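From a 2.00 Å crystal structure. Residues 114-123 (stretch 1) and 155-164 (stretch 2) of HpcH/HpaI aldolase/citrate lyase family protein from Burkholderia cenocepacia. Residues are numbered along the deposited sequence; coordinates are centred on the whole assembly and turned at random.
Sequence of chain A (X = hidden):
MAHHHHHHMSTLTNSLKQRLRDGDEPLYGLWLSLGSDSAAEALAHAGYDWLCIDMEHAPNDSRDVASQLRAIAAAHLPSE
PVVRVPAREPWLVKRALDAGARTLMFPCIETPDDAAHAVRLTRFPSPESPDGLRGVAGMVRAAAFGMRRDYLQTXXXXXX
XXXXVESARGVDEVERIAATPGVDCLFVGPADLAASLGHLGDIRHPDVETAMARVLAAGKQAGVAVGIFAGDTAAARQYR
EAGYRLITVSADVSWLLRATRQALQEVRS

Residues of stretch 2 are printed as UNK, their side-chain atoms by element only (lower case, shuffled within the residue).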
ATOM      1  N   ASP A 114     -16.048  -0.651 -32.963  1.00 17.52           N
ATOM      2  CA  ASP A 114     -15.548  -0.443 -31.615  1.00 16.77           C
ATOM      3  C   ASP A 114     -16.523  -0.993 -30.558  1.00 16.04           C
ATOM      4  O   ASP A 114     -16.120  -1.606 -29.605  1.00 16.07           O
ATOM      5  CB  ASP A 114     -15.394   1.074 -31.309  1.00 16.98           C
ATOM      6  CG  ASP A 114     -14.270   1.762 -32.099  1.00 18.06           C
ATOM      7  OD1 ASP A 114     -13.447   1.091 -32.741  1.00 19.32           O
ATOM      8  OD2 ASP A 114     -14.255   2.996 -32.094  1.00 19.18           O
ATOM      9  N   ALA A 115     -17.803  -0.667 -30.705  1.00 16.66           N
ATOM     10  CA  ALA A 115     -18.850  -1.075 -29.757  1.00 16.38           C
ATOM     11  C   ALA A 115     -18.984  -2.598 -29.718  1.00 16.50           C
ATOM     12  O   ALA A 115     -19.004  -3.203 -28.637  1.00 15.82           O
ATOM     13  CB  ALA A 115     -20.189  -0.438 -30.151  1.00 16.25           C
ATOM     14  N   ALA A 116     -19.054  -3.215 -30.900  1.00 16.41           N
ATOM     15  CA  ALA A 116     -19.088  -4.686 -31.007  1.00 16.49           C
ATOM     16  C   ALA A 116     -17.851  -5.347 -30.358  1.00 16.64           C
ATOM     17  O   ALA A 116     -17.976  -6.352 -29.694  1.00 17.73           O
ATOM     18  CB  ALA A 116     -19.181  -5.110 -32.471  1.00 16.60           C
ATOM     19  N   HIS A 117     -16.674  -4.789 -30.567  1.00 16.70           N
ATOM     20  CA  HIS A 117     -15.432  -5.330 -29.954  1.00 17.78           C
ATOM     21  C   HIS A 117     -15.511  -5.237 -28.415  1.00 16.76           C
ATOM     22  O   HIS A 117     -15.230  -6.179 -27.714  1.00 16.93           O
ATOM     23  CB  HIS A 117     -14.202  -4.616 -30.512  1.00 18.98           C
ATOM     24  CG  HIS A 117     -12.911  -5.139 -29.959  1.00 19.84           C
ATOM     25  ND1 HIS A 117     -12.042  -4.368 -29.224  1.00 20.65           N
ATOM     26  CD2 HIS A 117     -12.376  -6.381 -29.981  1.00 20.34           C
ATOM     27  CE1 HIS A 117     -10.998  -5.094 -28.860  1.00 20.60           C
ATOM     28  NE2 HIS A 117     -11.186  -6.325 -29.292  1.00 19.46           N
ATOM     29  N   ALA A 118     -15.996  -4.123 -27.907  1.00 16.86           N
ATOM     30  CA  ALA A 118     -16.149  -3.878 -26.487  1.00 16.46           C
ATOM     31  C   ALA A 118     -17.050  -4.932 -25.886  1.00 16.58           C
ATOM     32  O   ALA A 118     -16.697  -5.572 -24.897  1.00 16.88           O
ATOM     33  CB  ALA A 118     -16.713  -2.470 -26.262  1.00 16.74           C
ATOM     34  N   VAL A 119     -18.156  -5.211 -26.556  1.00 16.76           N
ATOM     35  CA  VAL A 119     -19.060  -6.279 -26.131  1.00 16.78           C
ATOM     36  C   VAL A 119     -18.415  -7.651 -26.135  1.00 18.17           C
ATOM     37  O   VAL A 119     -18.560  -8.367 -25.164  1.00 18.91           O
ATOM     38  CB  VAL A 119     -20.369  -6.340 -26.986  1.00 16.28           C
ATOM     39  CG1 VAL A 119     -21.225  -7.567 -26.632  1.00 16.03           C
ATOM     40  CG2 VAL A 119     -21.202  -5.091 -26.768  1.00 15.86           C
ATOM     41  N   ARG A 120     -17.736  -8.019 -27.220  1.00 19.68           N
ATOM     42  CA  ARG A 120     -17.056  -9.312 -27.331  1.00 20.35           C
ATOM     43  C   ARG A 120     -16.108  -9.555 -26.177  1.00 18.67           C
ATOM     44  O   ARG A 120     -15.990 -10.666 -25.684  1.00 18.80           O
ATOM     45  CB  ARG A 120     -16.221  -9.398 -28.631  1.00 22.34           C
ATOM     46  CG  ARG A 120     -17.021  -9.473 -29.927  1.00 24.67           C
ATOM     47  CD  ARG A 120     -16.079  -9.503 -31.138  1.00 26.72           C
ATOM     48  NE  ARG A 120     -15.324 -10.759 -31.136  1.00 28.16           N
ATOM     49  CZ  ARG A 120     -14.309 -11.065 -31.940  1.00 31.34           C
ATOM     50  NH1 ARG A 120     -13.856 -10.188 -32.827  1.00 31.74           N
ATOM     51  NH2 ARG A 120     -13.724 -12.265 -31.835  1.00 31.30           N
ATOM     52  N   LEU A 121     -15.397  -8.513 -25.775  1.00 18.34           N
ATOM     53  CA  LEU A 121     -14.422  -8.596 -24.706  1.00 18.18           C
ATOM     54  C   LEU A 121     -15.085  -8.925 -23.391  1.00 17.35           C
ATOM     55  O   LEU A 121     -14.423  -9.472 -22.517  1.00 18.99           O
ATOM     56  CB  LEU A 121     -13.595  -7.326 -24.552  1.00 17.99           C
ATOM     57  CG  LEU A 121     -12.619  -6.941 -25.660  1.00 18.37           C
ATOM     58  CD1 LEU A 121     -11.982  -5.622 -25.241  1.00 19.29           C
ATOM     59  CD2 LEU A 121     -11.526  -7.962 -25.941  1.00 19.12           C
ATOM     60  N   THR A 122     -16.377  -8.673 -23.264  1.00 16.84           N
ATOM     61  CA  THR A 122     -17.121  -8.995 -22.032  1.00 16.17           C
ATOM     62  C   THR A 122     -17.883 -10.316 -22.001  1.00 17.01           C
ATOM     63  O   THR A 122     -18.473 -10.653 -20.954  1.00 15.34           O
ATOM     64  CB  THR A 122     -18.128  -7.873 -21.647  1.00 16.22           C
ATOM     65  OG1 THR A 122     -19.291  -7.923 -22.494  1.00 16.28           O
ATOM     66  CG2 THR A 122     -17.469  -6.536 -21.705  1.00 16.30           C
ATOM     67  N   ARG A 123     -17.819 -11.084 -23.099  1.00 17.61           N
ATOM     68  CA  ARG A 123     -18.608 -12.305 -23.241  1.00 17.57           C
ATOM     69  C   ARG A 123     -17.726 -13.568 -23.324  1.00 18.12           C
ATOM     70  O   ARG A 123     -16.796 -13.626 -24.088  1.00 16.89           O
ATOM     71  CB  ARG A 123     -19.481 -12.247 -24.498  1.00 18.69           C
ATOM     72  CG  ARG A 123     -20.574 -11.160 -24.514  1.00 19.32           C
ATOM     73  CD  ARG A 123     -21.409 -11.176 -23.249  1.00 20.18           C
ATOM     74  NE  ARG A 123     -22.704 -10.515 -23.366  1.00 19.94           N
ATOM     75  CZ  ARG A 123     -22.982  -9.261 -23.002  1.00 20.97           C
ATOM     76  NH1 ARG A 123     -22.063  -8.438 -22.512  1.00 19.09           N
ATOM     77  NH2 ARG A 123     -24.227  -8.813 -23.131  1.00 21.05           N
ATOM     78  N   UNK A 155     -22.724 -15.969 -16.200  1.00 21.25           N
ATOM     79  CA  UNK A 155     -22.070 -14.661 -16.173  1.00 20.85           C
ATOM     80  C   UNK A 155     -22.484 -13.754 -17.304  1.00 19.78           C
ATOM     81  O   UNK A 155     -22.680 -12.552 -17.068  1.00 18.99           O
ATOM     82  c   UNK A 155     -20.544 -14.787 -16.160  1.00 20.46           C
ATOM     83  N   UNK A 156     -22.584 -14.274 -18.529  1.00 19.47           N
ATOM     84  CA  UNK A 156     -22.831 -13.395 -19.687  1.00 19.35           C
ATOM     85  C   UNK A 156     -24.098 -12.580 -19.522  1.00 19.92           C
ATOM     86  O   UNK A 156     -24.123 -11.389 -19.852  1.00 19.66           O
ATOM     87  n   UNK A 156     -21.560 -15.274 -22.682  1.00 21.37           N
ATOM     88  c   UNK A 156     -22.885 -14.156 -21.032  1.00 19.61           C
ATOM     89  c   UNK A 156     -21.516 -14.574 -21.560  1.00 20.44           C
ATOM     90  o   UNK A 156     -20.426 -14.288 -20.987  1.00 18.86           O
ATOM     91  N   UNK A 157     -25.155 -13.218 -19.009  1.00 20.28           N
ATOM     92  CA  UNK A 157     -26.477 -12.581 -18.877  1.00 20.77           C
ATOM     93  C   UNK A 157     -26.497 -11.380 -17.925  1.00 20.11           C
ATOM     94  O   UNK A 157     -27.374 -10.546 -18.028  1.00 20.08           O
ATOM     95  c   UNK A 157     -27.521 -13.627 -18.400  1.00 21.75           C
ATOM     96  N   UNK A 158     -25.521 -11.292 -17.015  1.00 19.59           N
ATOM     97  CA  UNK A 158     -25.508 -10.239 -16.015  1.00 19.46           C
ATOM     98  C   UNK A 158     -24.498  -9.132 -16.293  1.00 18.57           C
ATOM     99  O   UNK A 158     -24.416  -8.198 -15.515  1.00 17.80           O
ATOM    100  c   UNK A 158     -25.290 -10.803 -14.607  1.00 19.85           C
ATOM    101  c   UNK A 158     -26.324 -11.831 -14.147  1.00 21.17           C
ATOM    102  n   UNK A 158     -28.533 -12.344 -14.928  1.00 21.97           N
ATOM    103  o   UNK A 158     -28.102 -10.252 -14.283  1.00 23.28           O
ATOM    104  c   UNK A 158     -27.740 -11.411 -14.446  1.00 21.61           C
ATOM    105  N   UNK A 159     -23.751  -9.229 -17.390  1.00 18.14           N
ATOM    106  CA  UNK A 159     -22.788  -8.168 -17.728  1.00 18.14           C
ATOM    107  C   UNK A 159     -23.442  -7.108 -18.601  1.00 17.70           C
ATOM    108  O   UNK A 159     -24.048  -7.420 -19.636  1.00 16.85           O
ATOM    109  c   UNK A 159     -20.611  -7.591 -18.823  1.00 20.42           C
ATOM    110  c   UNK A 159     -20.818  -9.702 -17.579  1.00 19.63           C
ATOM    111  c   UNK A 159     -21.554  -8.722 -18.456  1.00 19.37           C
ATOM    112  N   UNK A 160     -23.357  -5.855 -18.168  1.00 16.71           N
ATOM    113  CA  UNK A 160     -23.856  -4.725 -18.932  1.00 16.31           C
ATOM    114  C   UNK A 160     -22.748  -3.853 -19.505  1.00 15.35           C
ATOM    115  O   UNK A 160     -21.720  -3.657 -18.877  1.00 13.66           O
ATOM    116  c   UNK A 160     -24.780  -3.895 -18.072  1.00 18.10           C
ATOM    117  N   UNK A 161     -22.968  -3.360 -20.723  1.00 14.71           N
ATOM    118  CA  UNK A 161     -21.984  -2.561 -21.431  1.00 13.97           C
ATOM    119  C   UNK A 161     -22.568  -1.169 -21.710  1.00 13.87           C
ATOM    120  O   UNK A 161     -23.635  -1.017 -22.304  1.00 14.39           O
ATOM    121  c   UNK A 161     -20.645  -2.313 -23.575  1.00 14.05           C
ATOM    122  c   UNK A 161     -20.866  -4.572 -22.468  1.00 14.56           C
ATOM    123  c   UNK A 161     -21.538  -3.230 -22.735  1.00 14.20           C
ATOM    124  N   UNK A 162     -21.831  -0.166 -21.268  1.00 13.84           N
ATOM    125  CA  UNK A 162     -22.102   1.251 -21.518  1.00 13.98           C
ATOM    126  C   UNK A 162     -20.976   1.795 -22.417  1.00 14.41           C
ATOM    127  O   UNK A 162     -19.764   1.668 -22.089  1.00 13.76           O
ATOM    128  c   UNK A 162     -22.103   2.080 -20.218  1.00 13.69           C
ATOM    129  c   UNK A 162     -23.057   1.482 -19.188  1.00 14.62           C
ATOM    130  c   UNK A 162     -23.016   2.120 -17.813  1.00 15.15           C
ATOM    131  c   UNK A 162     -22.492   3.526 -20.524  1.00 13.83           C
ATOM    132  N   UNK A 163     -21.368   2.383 -23.551  1.00 14.21           N
ATOM    133  CA  UNK A 163     -20.400   2.961 -24.501  1.00 14.14           C
ATOM    134  C   UNK A 163     -20.451   4.492 -24.431  1.00 15.15           C
ATOM    135  O   UNK A 163     -21.521   5.097 -24.527  1.00 13.29           O
ATOM    136  c   UNK A 163     -20.613   2.462 -25.932  1.00 15.20           C
ATOM    137  c   UNK A 163     -22.002   2.751 -26.486  1.00 15.30           C
ATOM    138  c   UNK A 163     -20.357   0.963 -25.971  1.00 15.67           C
ATOM    139  N   UNK A 164     -19.298   5.104 -24.247  1.00 14.36           N
ATOM    140  CA  UNK A 164     -19.252   6.525 -24.174  1.00 17.51           C
ATOM    141  C   UNK A 164     -19.089   7.070 -25.594  1.00 17.55           C
ATOM    142  O   UNK A 164     -18.170   6.683 -26.309  1.00 17.21           O
ATOM    143  c   UNK A 164     -18.166   8.413 -22.897  1.00 24.19           C
ATOM    144  o   UNK A 164     -16.663   7.960 -21.018  1.00 28.02           O
ATOM    145  c   UNK A 164     -17.296   8.799 -21.665  1.00 26.52           C
ATOM    146  c   UNK A 164     -18.128   6.953 -23.227  1.00 19.63           C
ATOM    147  n   UNK A 164     -17.242  10.081 -21.392  1.00 30.97           N
TER
HETATM  148  O   HOH W   1     -19.179 -12.549 -19.035  1.00 21.52           O

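Position 155 has a single side-chain carbon, set sideways to stretch 1 and touching nothing there; one carbon makes it Ala155, small enough for a buried turn.

Position 156 carries two carbons, the second bearing one oxygen and one nitrogen: a short amide, hence Asn156. Its OD1 lies 3.5 Å from CA of Arg123, and its CG 3.8 Å from CD of Arg123, so the amide packs along the arginine without hydrogen bonding to it. A buried amide must satisfy its polar atoms, and here both OD1 and ND2 bond to residues flanking the stretches. A water adds a further link, donating to Asn156 OD1 at 2.9 Å and to Thr122 O at 2.8 Å.

Position 157 shows one carbon, pointing away from stretch 1 at an exposed site. This is Ala157, whose lone methyl costs little there.

At 158 three carbons run in line and the third carries an oxygen and a nitrogen, the pattern of Gln158. It too points away, and its OE1 is hydrogen-bonded elsewhere in the structure. Its backbone N bonds to Ala155 O at 3.1 Å, helping close the turn.

Position 159 has one carbon carrying two more, directed toward stretch 1. This fork is Val159; its CG1 sits 3.8 Å from CB of Thr122, a compact apolar surface for a buried site.

One carbon at 160, pointing away, identifies Ala160, where the strand begins.

The fork of three carbons returns at 161, again facing the helix, and names Val161. Its CG1 is 4.3 Å from CG2 of Val119, and its CG2 is 3.7 Å from OG1 of Thr122. Beta-branching suits the extended backbone.

At 162 four carbons fork at the first, one arm two carbons long: Ile162, buried but out of reach of stretch 1.

Position 163 repeats the three-carbon fork and points toward stretch 1. As Val163 it places CG1 4.4 Å from CB of Ala115, whose small side chain is matched by a modest branched one.

Position 164 has three carbons ending in an oxygen and a nitrogen: Gln164, out of reach, with OE1 hydrogen-bonded elsewhere in the structure.

The contact thus rests on alternation: Val159, Val161 and Val163 face the helix and its end, burying 403 Å² together with the asparagine and their partners. No direct hydrogen bond crosses. Thr122 OG1 donates to Val119 O at 2.8 Å and accepts from Arg123 NH1 at 2.8 Å, holding the guanidinium near the valines, while Asn156 O lies over one of its faces.

Stretch 2, residues 155-164: ANAQVAVIVQ
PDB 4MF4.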